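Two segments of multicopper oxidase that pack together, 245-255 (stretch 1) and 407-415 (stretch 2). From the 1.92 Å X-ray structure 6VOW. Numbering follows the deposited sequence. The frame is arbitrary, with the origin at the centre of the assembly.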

ATOM      1  N   ALA A 245      -2.841  -3.320  13.353  1.00 36.78           N
ATOM      2  CA  ALA A 245      -3.291  -2.298  12.425  1.00 37.51           C
ATOM      3  C   ALA A 245      -3.311  -2.777  11.008  1.00 33.91           C
ATOM      4  O   ALA A 245      -2.448  -3.561  10.593  1.00 39.50           O
ATOM      5  CB  ALA A 245      -2.364  -1.109  12.473  1.00 41.95           C
ATOM      6  N   LEU A 246      -4.232  -2.196  10.254  1.00 37.64           N
ATOM      7  CA  LEU A 246      -4.423  -2.517   8.806  1.00 39.17           C
ATOM      8  C   LEU A 246      -4.463  -1.253   7.965  1.00 40.84           C
ATOM      9  O   LEU A 246      -5.314  -0.311   8.215  1.00 35.14           O
ATOM     10  CB  LEU A 246      -5.698  -3.283   8.595  1.00 38.38           C
ATOM     11  CG  LEU A 246      -6.100  -4.345   9.579  1.00 40.23           C
ATOM     12  CD1 LEU A 246      -7.558  -4.810   9.295  1.00 43.39           C
ATOM     13  CD2 LEU A 246      -5.089  -5.478   9.550  1.00 42.43           C
ATOM     14  N   ASP A 247      -3.523  -1.208   7.010  1.00 40.89           N
ATOM     15  CA  ASP A 247      -3.463  -0.147   6.019  1.00 42.72           C
ATOM     16  C   ASP A 247      -3.318   1.189   6.777  1.00 43.75           C
ATOM     17  O   ASP A 247      -4.018   2.154   6.536  1.00 47.40           O
ATOM     18  CB  ASP A 247      -4.712  -0.231   5.135  1.00 45.22           C
ATOM     19  CG  ASP A 247      -4.949  -1.678   4.602  1.00 45.59           C
ATOM     20  OD1 ASP A 247      -4.034  -2.270   4.057  1.00 46.56           O
ATOM     21  OD2 ASP A 247      -6.032  -2.249   4.816  1.00 47.54           O
ATOM     22  N   GLY A 248      -2.373   1.182   7.704  1.00 51.05           N
ATOM     23  CA  GLY A 248      -1.992   2.372   8.529  1.00 47.75           C
ATOM     24  C   GLY A 248      -3.001   2.845   9.575  1.00 42.25           C
ATOM     25  O   GLY A 248      -2.939   3.998  10.025  1.00 42.41           O
ATOM     26  N   HIS A 249      -3.952   1.993   9.969  1.00 40.48           N
ATOM     27  CA  HIS A 249      -4.954   2.383  10.961  1.00 40.77           C
ATOM     28  C   HIS A 249      -5.187   1.310  12.005  1.00 47.42           C
ATOM     29  O   HIS A 249      -5.467   0.159  11.667  1.00 35.65           O
ATOM     30  CB  HIS A 249      -6.216   2.732  10.292  1.00 43.87           C
ATOM     31  CG  HIS A 249      -6.072   3.926   9.458  1.00 48.61           C
ATOM     32  ND1 HIS A 249      -6.189   5.206   9.946  1.00 47.87           N
ATOM     33  CD2 HIS A 249      -5.683   4.038   8.180  1.00 46.41           C
ATOM     34  CE1 HIS A 249      -5.953   6.057   8.963  1.00 42.55           C
ATOM     35  NE2 HIS A 249      -5.639   5.364   7.884  1.00 39.52           N
ATOM     36  N   PRO A 250      -4.998   1.660  13.277  1.00 43.20           N
ATOM     37  CA  PRO A 250      -5.074   0.700  14.360  1.00 43.59           C
ATOM     38  C   PRO A 250      -6.367  -0.079  14.471  1.00 41.47           C
ATOM     39  O   PRO A 250      -7.390   0.418  14.070  1.00 41.91           O
ATOM     40  CB  PRO A 250      -4.947   1.603  15.571  1.00 46.20           C
ATOM     41  CG  PRO A 250      -3.925   2.626  15.075  1.00 44.51           C
ATOM     42  CD  PRO A 250      -4.484   2.962  13.747  1.00 44.84           C
ATOM     43  N   ILE A 251      -6.338  -1.302  14.972  1.00 44.35           N
ATOM     44  CA  ILE A 251      -7.618  -2.010  15.203  1.00 47.64           C
ATOM     45  C   ILE A 251      -7.533  -2.449  16.667  1.00 44.88           C
ATOM     46  O   ILE A 251      -6.450  -2.353  17.307  1.00 42.83           O
ATOM     47  CB  ILE A 251      -7.847  -3.249  14.246  1.00 47.51           C
ATOM     48  CG1 ILE A 251      -6.644  -4.208  14.315  1.00 47.68           C
ATOM     49  CG2 ILE A 251      -8.227  -2.808  12.775  1.00 46.25           C
ATOM     50  CD1 ILE A 251      -6.728  -5.416  13.394  1.00 45.38           C
ATOM     51  N   GLU A 252      -8.659  -2.940  17.185  1.00 44.91           N
ATOM     52  CA  GLU A 252      -8.627  -3.805  18.355  1.00 43.11           C
ATOM     53  C   GLU A 252      -7.760  -5.007  17.970  1.00 45.29           C
ATOM     54  O   GLU A 252      -8.071  -5.735  17.009  1.00 47.96           O
ATOM     55  CB  GLU A 252     -10.021  -4.267  18.798  1.00 51.45           C
ATOM     56  CG  GLU A 252     -10.037  -5.156  20.050  1.00 52.42           C
ATOM     57  CD  GLU A 252      -9.468  -4.441  21.278  1.00 65.85           C
ATOM     58  OE1 GLU A 252      -9.657  -3.204  21.457  1.00 62.74           O
ATOM     59  OE2 GLU A 252      -8.788  -5.127  22.064  1.00 82.39           O
ATOM     60  N   PRO A 253      -6.643  -5.209  18.691  1.00 45.59           N
ATOM     61  CA  PRO A 253      -5.821  -6.334  18.335  1.00 43.23           C
ATOM     62  C   PRO A 253      -6.571  -7.662  18.355  1.00 46.02           C
ATOM     63  O   PRO A 253      -7.382  -7.859  19.231  1.00 45.95           O
ATOM     64  CB  PRO A 253      -4.681  -6.301  19.357  1.00 42.83           C
ATOM     65  CG  PRO A 253      -4.695  -4.950  19.873  1.00 47.87           C
ATOM     66  CD  PRO A 253      -6.062  -4.422  19.780  1.00 43.73           C
ATOM     67  N   ARG A 254      -6.211  -8.545  17.420  1.00 49.25           N
ATOM     68  CA  ARG A 254      -6.925  -9.795  17.036  1.00 47.82           C
ATOM     69  C   ARG A 254      -5.822 -10.749  16.593  1.00 54.44           C
ATOM     70  O   ARG A 254      -4.852 -10.280  15.895  1.00 51.49           O
ATOM     71  CB  ARG A 254      -7.722  -9.456  15.783  1.00 52.84           C
ATOM     72  CG  ARG A 254      -9.033 -10.101  15.601  1.00 57.10           C
ATOM     73  CD  ARG A 254      -9.789  -9.426  14.425  1.00 63.35           C
ATOM     74  NE  ARG A 254      -9.198  -9.393  13.053  1.00 56.19           N
ATOM     75  CZ  ARG A 254      -9.473  -8.419  12.150  1.00 48.70           C
ATOM     76  NH1 ARG A 254     -10.261  -7.368  12.442  1.00 49.96           N
ATOM     77  NH2 ARG A 254      -8.964  -8.453  10.932  1.00 45.05           N
ATOM     78  N   PRO A 255      -5.926 -12.060  16.938  1.00 53.05           N
ATOM     79  CA  PRO A 255      -4.946 -13.025  16.375  1.00 49.27           C
ATOM     80  C   PRO A 255      -4.968 -12.998  14.875  1.00 44.40           C
ATOM     81  O   PRO A 255      -6.029 -12.757  14.273  1.00 45.29           O
ATOM     82  CB  PRO A 255      -5.444 -14.425  16.866  1.00 51.22           C
ATOM     83  CG  PRO A 255      -6.260 -14.107  18.099  1.00 54.23           C
ATOM     84  CD  PRO A 255      -6.875 -12.720  17.871  1.00 47.53           C
ATOM     85  N   ILE A 407     -17.523  -8.518   8.582  1.00 70.50           N
ATOM     86  CA  ILE A 407     -16.576  -7.389   8.804  1.00 63.98           C
ATOM     87  C   ILE A 407     -16.578  -6.885  10.250  1.00 60.73           C
ATOM     88  O   ILE A 407     -17.625  -6.600  10.805  1.00 57.53           O
ATOM     89  CB  ILE A 407     -16.877  -6.205   7.869  1.00 63.48           C
ATOM     90  CG1 ILE A 407     -16.695  -6.642   6.394  1.00 64.07           C
ATOM     91  CG2 ILE A 407     -16.019  -4.967   8.208  1.00 59.63           C
ATOM     92  CD1 ILE A 407     -15.268  -6.805   5.937  1.00 51.40           C
ATOM     93  N   ILE A 408     -15.390  -6.772  10.837  1.00 64.47           N
ATOM     94  CA  ILE A 408     -15.184  -5.942  12.011  1.00 58.33           C
ATOM     95  C   ILE A 408     -14.778  -4.614  11.437  1.00 51.08           C
ATOM     96  O   ILE A 408     -13.684  -4.516  10.884  1.00 43.75           O
ATOM     97  CB  ILE A 408     -14.040  -6.435  12.897  1.00 63.59           C
ATOM     98  CG1 ILE A 408     -14.384  -7.852  13.404  1.00 61.65           C
ATOM     99  CG2 ILE A 408     -13.784  -5.394  14.014  1.00 56.72           C
ATOM    100  CD1 ILE A 408     -13.351  -8.402  14.343  1.00 68.04           C
ATOM    101  N   PRO A 409     -15.647  -3.605  11.573  1.00 54.32           N
ATOM    102  CA  PRO A 409     -15.470  -2.356  10.851  1.00 50.32           C
ATOM    103  C   PRO A 409     -14.169  -1.716  11.160  1.00 54.86           C
ATOM    104  O   PRO A 409     -13.815  -1.610  12.334  1.00 64.35           O
ATOM    105  CB  PRO A 409     -16.588  -1.464  11.422  1.00 44.99           C
ATOM    106  CG  PRO A 409     -17.638  -2.403  11.804  1.00 51.07           C
ATOM    107  CD  PRO A 409     -16.895  -3.573  12.393  1.00 53.50           C
ATOM    108  N   TYR A 410     -13.492  -1.243  10.116  1.00 51.46           N
ATOM    109  CA  TYR A 410     -12.171  -0.684  10.287  1.00 46.57           C
ATOM    110  C   TYR A 410     -11.953   0.325   9.209  1.00 45.13           C
ATOM    111  O   TYR A 410     -12.715   0.355   8.216  1.00 41.09           O
ATOM    112  CB  TYR A 410     -11.112  -1.799  10.218  1.00 50.80           C
ATOM    113  CG  TYR A 410     -11.058  -2.513   8.867  1.00 59.67           C
ATOM    114  CD1 TYR A 410     -12.093  -3.344   8.426  1.00 55.15           C
ATOM    115  CD2 TYR A 410      -9.947  -2.351   8.031  1.00 51.70           C
ATOM    116  CE1 TYR A 410     -12.013  -3.976   7.183  1.00 64.39           C
ATOM    117  CE2 TYR A 410      -9.832  -2.989   6.839  1.00 47.00           C
ATOM    118  CZ  TYR A 410     -10.865  -3.792   6.414  1.00 59.88           C
ATOM    119  OH  TYR A 410     -10.664  -4.368   5.211  1.00 48.07           O
ATOM    120  N   PHE A 411     -10.962   1.172   9.443  1.00 38.92           N
ATOM    121  CA  PHE A 411     -10.548   2.263   8.550  1.00 42.88           C
ATOM    122  C   PHE A 411      -9.383   1.848   7.728  1.00 45.64           C
ATOM    123  O   PHE A 411      -8.478   1.219   8.203  1.00 47.64           O
ATOM    124  CB  PHE A 411     -10.071   3.494   9.331  1.00 47.80           C
ATOM    125  CG  PHE A 411     -11.202   4.337   9.904  1.00 45.56           C
ATOM    126  CD1 PHE A 411     -11.918   5.222   9.082  1.00 41.14           C
ATOM    127  CD2 PHE A 411     -11.484   4.288  11.265  1.00 43.72           C
ATOM    128  CE1 PHE A 411     -12.950   5.969   9.573  1.00 46.63           C
ATOM    129  CE2 PHE A 411     -12.516   5.072  11.801  1.00 48.37           C
ATOM    130  CZ  PHE A 411     -13.244   5.908  10.947  1.00 46.44           C
ATOM    131  N   THR A 412      -9.365   2.281   6.498  1.00 40.71           N
ATOM    132  CA  THR A 412      -8.373   1.874   5.531  1.00 39.45           C
ATOM    133  C   THR A 412      -8.549   2.749   4.321  1.00 43.65           C
ATOM    134  O   THR A 412      -9.576   3.372   4.190  1.00 45.64           O
ATOM    135  CB  THR A 412      -8.565   0.368   5.185  1.00 40.62           C
ATOM    136  OG1 THR A 412      -7.649   0.004   4.186  1.00 43.38           O
ATOM    137  CG2 THR A 412      -9.959   0.065   4.723  1.00 43.58           C
ATOM    138  N   ASP A 413      -7.517   2.802   3.460  1.00 43.14           N
ATOM    139  CA  ASP A 413      -7.518   3.461   2.153  1.00 43.17           C
ATOM    140  C   ASP A 413      -7.788   2.402   1.046  1.00 56.33           C
ATOM    141  O   ASP A 413      -8.000   2.726  -0.159  1.00 61.25           O
ATOM    142  CB  ASP A 413      -6.186   4.192   1.921  1.00 40.86           C
ATOM    143  CG  ASP A 413      -4.946   3.277   2.118  1.00 57.89           C
ATOM    144  OD1 ASP A 413      -4.804   2.317   1.325  1.00 65.11           O
ATOM    145  OD2 ASP A 413      -4.100   3.497   3.052  1.00 64.00           O
ATOM    146  N   THR A 414      -7.815   1.125   1.449  1.00 46.31           N
ATOM    147  CA  THR A 414      -8.006   0.047   0.492  1.00 48.16           C
ATOM    148  C   THR A 414      -8.856  -1.079   0.970  1.00 46.16           C
ATOM    149  O   THR A 414      -8.721  -1.506   2.064  1.00 43.66           O
ATOM    150  CB  THR A 414      -6.637  -0.410   0.033  1.00 43.21           C
ATOM    151  OG1 THR A 414      -6.092   0.732  -0.572  1.00 44.65           O
ATOM    152  CG2 THR A 414      -6.683  -1.478  -1.089  1.00 52.24           C
ATOM    153  N   TYR A 415      -9.755  -1.542   0.124  1.00 46.16           N
ATOM    154  CA  TYR A 415     -10.530  -2.727   0.439  1.00 49.86           C
ATOM    155  C   TYR A 415     -10.313  -3.769  -0.650  1.00 48.24           C
ATOM    156  O   TYR A 415     -10.499  -3.496  -1.825  1.00 46.83           O
ATOM    157  CB  TYR A 415     -12.019  -2.460   0.537  1.00 46.29           C
ATOM    158  CG  TYR A 415     -12.745  -3.688   1.003  1.00 54.73           C
ATOM    159  CD1 TYR A 415     -12.461  -4.213   2.281  1.00 53.70           C
ATOM    160  CD2 TYR A 415     -13.683  -4.364   0.195  1.00 50.19           C
ATOM    161  CE1 TYR A 415     -13.072  -5.349   2.747  1.00 52.86           C
ATOM    162  CE2 TYR A 415     -14.319  -5.536   0.672  1.00 49.71           C
ATOM    163  CZ  TYR A 415     -14.018  -6.017   1.962  1.00 56.23           C
ATOM    164  OH  TYR A 415     -14.597  -7.175   2.541  1.00 58.92           O
TER
HETATM  165  O   HOH W   1      -4.884   5.074   4.984  0.50 37.80           O
HETATM  166  O   HOH W   2      -7.724  -0.199  10.474  1.00 47.75           O
HETATM  167  O   HOH W   3      -9.859   1.087  11.763  1.00 45.56           O
HETATM  168  O   HOH W   4     -11.029  -5.114  11.207  1.00 51.84           O

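Two strands can run side by side without sharing a single backbone hydrogen bond, and this pair from a multicopper oxidase is a worked example. Strand 249-255 and strand 410-412 are nearly antiparallel, at 162°, but their axes come no closer than 7.0 Å. That gap is too wide for sheet pairing, so side chains and water fill it.

Stretch 1 first folds back on itself. Leu-246 N donates to His-249 O (3.0 Å) and His-249 N to Leu-246 O (3.2 Å), closing a tight turn in which Asp-247 and Gly-248 both adopt positive phi, a region that glycine enters easily and other residues less often. The turn presents Asp-247 toward stretch 2. With chi1 at -50° (m), its carboxylate lies near Thr-412, whose OG1 sits 2.8 Å from Asp-247 OD2. The t rotamer of Thr-412 also places OG1 2.8 Å from Thr-414 O, so its single hydroxyl proton has two acceptors within reach, and the geometry does not choose between them. Asp-413, in the p rotamer, has a CA-to-CB bond that points sideways, yet its carboxylate ends nearer stretch 1; its OD1 accepts a hydrogen bond from Thr-414 OG1 (2.8 Å).

Tyr-410 supplies the apolar counterpart. Its p rotamer (chi1 63°) lays the ring alongside Leu-246, whose m,t conformation brings CD1 to 3.7 Å from Tyr-410 CD2. Ile-251, also p at chi1, approaches the base of the same side chain, with CG2 4.0 Å from Tyr-410 CB. One tyrosine thus meets two aliphatic residues, at its ring and at its root. Phe-411 behaves differently: its CB starts toward stretch 1, 4.0 Å from His-249 CG, but the end of the side chain leads away.

Water completes what the backbones leave unpaired. Water 2 lies 2.6 Å from His-249 O and 2.8 Å from Phe-411 O, within hydrogen-bonding reach of both carbonyls, two acceptors that cannot bond to each other. Water 3 accepts from Phe-411 N at 2.6 Å. The CA-to-CB bond of His-249 points toward stretch 2, and with chi1 at -65° (m) NE2 comes within reach of water 1, which bridges His-249 NE2 (3.0 Å) and Asp-413 OD2 (2.6 Å).

At the far end, Arg-254 combines both modes. Its chi1 (-145°, between wells) and chi2 (169°, t) place Arg-254 CD 3.7 Å from Ile-408 CD1; beyond it chi3 (59°, p) bends the chain, and NH1 donates to water 4 (2.7 Å), which in turn donates to Ile-408 O (2.7 Å).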